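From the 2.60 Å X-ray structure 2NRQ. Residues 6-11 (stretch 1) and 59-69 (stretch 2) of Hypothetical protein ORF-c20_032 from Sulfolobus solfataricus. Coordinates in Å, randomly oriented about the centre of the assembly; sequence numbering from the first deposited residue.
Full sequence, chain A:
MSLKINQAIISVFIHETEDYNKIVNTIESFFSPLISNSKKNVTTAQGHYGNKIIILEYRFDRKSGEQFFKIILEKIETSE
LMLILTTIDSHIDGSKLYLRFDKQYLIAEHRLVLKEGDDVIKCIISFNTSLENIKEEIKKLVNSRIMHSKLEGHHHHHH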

# COMPACT_ATOMS: atom_id res chain seq x y z
N ASN A 6 10.31 7.41 -7.73
CA ASN A 6 9.96 7.23 -9.17
C ASN A 6 8.44 7.21 -9.38
O ASN A 6 7.93 7.79 -10.34
CB ASN A 6 10.56 5.92 -9.68
CG ASN A 6 10.86 5.94 -11.18
OD1 ASN A 6 11.78 6.63 -11.63
ND2 ASN A 6 10.09 5.18 -11.95
N GLN A 7 7.73 6.55 -8.47
CA GLN A 7 6.27 6.43 -8.53
C GLN A 7 5.72 5.44 -7.49
O GLN A 7 6.38 4.45 -7.15
CB GLN A 7 5.84 5.97 -9.93
CG GLN A 7 4.40 5.52 -10.05
CD GLN A 7 4.04 5.07 -11.46
OE1 GLN A 7 4.85 4.44 -12.15
NE2 GLN A 7 2.82 5.39 -11.88
N ALA A 8 4.52 5.70 -6.99
CA ALA A 8 3.89 4.83 -6.01
C ALA A 8 2.38 4.73 -6.26
O ALA A 8 1.73 5.71 -6.65
CB ALA A 8 4.15 5.34 -4.60
N ILE A 9 1.81 3.56 -6.04
CA ILE A 9 0.39 3.36 -6.26
C ILE A 9 -0.28 2.55 -5.17
O ILE A 9 0.27 1.57 -4.68
CB ILE A 9 0.14 2.65 -7.60
CG1 ILE A 9 0.45 3.61 -8.75
CG2 ILE A 9 -1.30 2.18 -7.68
CD1 ILE A 9 0.29 2.99 -10.11
N ILE A 10 -1.48 2.98 -4.79
CA ILE A 10 -2.26 2.25 -3.81
C ILE A 10 -3.43 1.68 -4.60
O ILE A 10 -4.01 2.37 -5.43
CB ILE A 10 -2.81 3.18 -2.72
CG1 ILE A 10 -1.65 3.72 -1.88
CG2 ILE A 10 -3.83 2.43 -1.85
CD1 ILE A 10 -2.09 4.57 -0.73
N SER A 11 -3.76 0.41 -4.37
CA SER A 11 -4.86 -0.22 -5.09
C SER A 11 -5.61 -1.18 -4.20
O SER A 11 -5.02 -2.06 -3.57
CB SER A 11 -4.32 -0.97 -6.31
OG SER A 11 -5.37 -1.64 -7.03
N ARG A 59 -2.53 7.55 -6.97
CA ARG A 59 -1.26 7.60 -7.66
C ARG A 59 -0.43 8.68 -7.02
O ARG A 59 -0.93 9.73 -6.64
CB ARG A 59 -1.45 7.91 -9.14
CG ARG A 59 -0.34 7.35 -9.99
CD ARG A 59 0.28 8.40 -10.89
N PHE A 60 0.86 8.39 -6.86
CA PHE A 60 1.81 9.33 -6.29
C PHE A 60 2.84 9.58 -7.36
O PHE A 60 3.37 8.63 -7.96
CB PHE A 60 2.47 8.72 -5.06
CG PHE A 60 1.56 8.61 -3.87
CD1 PHE A 60 1.41 9.68 -3.00
CD2 PHE A 60 0.86 7.43 -3.63
CE1 PHE A 60 0.59 9.58 -1.89
CE2 PHE A 60 0.02 7.33 -2.52
CZ PHE A 60 -0.11 8.41 -1.65
N ASP A 61 3.09 10.85 -7.65
CA ASP A 61 4.08 11.22 -8.66
C ASP A 61 5.44 11.08 -7.99
O ASP A 61 5.52 10.87 -6.79
CB ASP A 61 3.85 12.68 -9.08
CG ASP A 61 3.80 13.63 -7.89
OD1 ASP A 61 4.80 13.72 -7.15
OD2 ASP A 61 2.74 14.29 -7.70
N ARG A 62 6.51 11.21 -8.77
CA ARG A 62 7.85 11.10 -8.20
C ARG A 62 8.01 11.96 -6.95
O ARG A 62 8.50 11.50 -5.92
CB ARG A 62 8.90 11.51 -9.23
CG ARG A 62 8.68 12.88 -9.84
CD ARG A 62 9.61 13.08 -11.03
NE ARG A 62 11.02 13.10 -10.64
CZ ARG A 62 11.62 14.13 -10.04
NH1 ARG A 62 10.93 15.23 -9.75
NH2 ARG A 62 12.91 14.06 -9.73
N LYS A 63 7.57 13.22 -7.03
CA LYS A 63 7.68 14.13 -5.90
C LYS A 63 7.19 13.51 -4.61
O LYS A 63 7.82 13.65 -3.57
CB LYS A 63 6.91 15.43 -6.18
CG LYS A 63 7.29 16.13 -7.49
CD LYS A 63 8.79 16.34 -7.63
CE LYS A 63 9.11 17.31 -8.75
NZ LYS A 63 8.59 18.67 -8.44
N SER A 64 6.06 12.81 -4.67
CA SER A 64 5.51 12.19 -3.47
C SER A 64 5.82 10.70 -3.39
O SER A 64 5.51 10.05 -2.39
CB SER A 64 3.99 12.40 -3.40
OG SER A 64 3.67 13.77 -3.19
N GLY A 65 6.42 10.17 -4.45
CA GLY A 65 6.75 8.76 -4.47
C GLY A 65 7.63 8.34 -3.32
O GLY A 65 7.25 7.51 -2.49
N GLU A 66 8.83 8.92 -3.25
CA GLU A 66 9.76 8.60 -2.19
C GLU A 66 9.11 8.88 -0.84
O GLU A 66 9.22 8.09 0.09
CB GLU A 66 11.06 9.43 -2.35
N GLN A 67 8.40 10.00 -0.75
CA GLN A 67 7.76 10.37 0.50
C GLN A 67 6.67 9.38 0.94
O GLN A 67 6.38 9.26 2.12
CB GLN A 67 7.17 11.78 0.41
CG GLN A 67 8.19 12.85 0.03
CD GLN A 67 9.46 12.79 0.87
OE1 GLN A 67 9.41 12.68 2.11
NE2 GLN A 67 10.62 12.87 0.21
N PHE A 68 6.07 8.67 -0.02
CA PHE A 68 5.03 7.69 0.30
C PHE A 68 5.68 6.44 0.89
O PHE A 68 5.20 5.87 1.88
CB PHE A 68 4.24 7.32 -0.96
CG PHE A 68 3.25 6.22 -0.74
CD1 PHE A 68 2.16 6.40 0.10
CD2 PHE A 68 3.42 4.98 -1.35
CE1 PHE A 68 1.26 5.38 0.32
CE2 PHE A 68 2.52 3.94 -1.14
CZ PHE A 68 1.44 4.15 -0.30
N PHE A 69 6.76 6.01 0.25
CA PHE A 69 7.49 4.84 0.73
C PHE A 69 7.95 5.16 2.14
O PHE A 69 7.76 4.39 3.07
CB PHE A 69 8.70 4.58 -0.16
CG PHE A 69 9.48 3.36 0.22
CD1 PHE A 69 8.87 2.32 0.93
CD2 PHE A 69 10.80 3.20 -0.18
CE1 PHE A 69 9.57 1.15 1.23
CE2 PHE A 69 11.51 2.03 0.10
CZ PHE A 69 10.89 1.01 0.81

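This contact is a short antiparallel strand pairing, held by two backbone hydrogen bonds around A8 and F60, whose one face is covered by the helix that follows the second strand, so that alanine, isoleucine and phenylalanine side chains pack between sheet and helix.

The pairing centres on A8 and F60, a hydrogen-bonded antiparallel pair with CA atoms 5.0 Å apart. A8 N donates to F60 O at 3.3 Å, nearly straight at 168°, and F60 N donates to A8 O at 2.8 Å and 147°. One residue along, I9 lies across from R59 in a non-hydrogen-bonded pair, where the backbone groups do not bond across the gap and the side chains make the contact.

Alternation along the strands sends these two pairs to different faces. I9 and R59 share one face, where I9 CG1 approaches R59 CG at 4.0 Å. The aliphatic part of an arginine can lie against isoleucine while its charged end reaches elsewhere, but here the model stops at CD, so the position of the guanidinium is unknown. Q7 adds a looser contact, with its NE2 4.1 Å from R59 CD.

A8 and F60 lie on the face that the helix covers. Strand 7-11 and helix 62-69 cross at 65°, and their axes come within 6.5 Å, a close approach that favours small residues where the backbones meet. A8 suits such a place: its CB lies 3.8 Å from F60 CB, 3.4 Å from F68 CD2 and 4.3 Å from G65 CA, filling the space between strand and helix with a single methyl. G65 is equally apt. An ideal CB on it would point toward the strand and come within 3.3 Å of Q7 N, a tight fit.

Beyond A8, the larger I10 reaches both aromatic rings. Its CG1 lies 3.5 Å from F68 CZ, and its CD1 lies 3.9 Å from F60 CE2, near the plane of the F60 ring and at its edge. The branched side chain and flat rings are wholly apolar here, as befits three buried residues.

The turn from strand to helix is steadied by D61, the N-cap, whose OD1 accepts from S64 N at 2.9 Å; a short aspartate side chain can fold back to satisfy a free amide in the first turn, although the placement of OD1 is somewhat uncertain. From there the helix brings G65 and F68 over the strand, while K63 points away from it, as suits a charged, exposed residue.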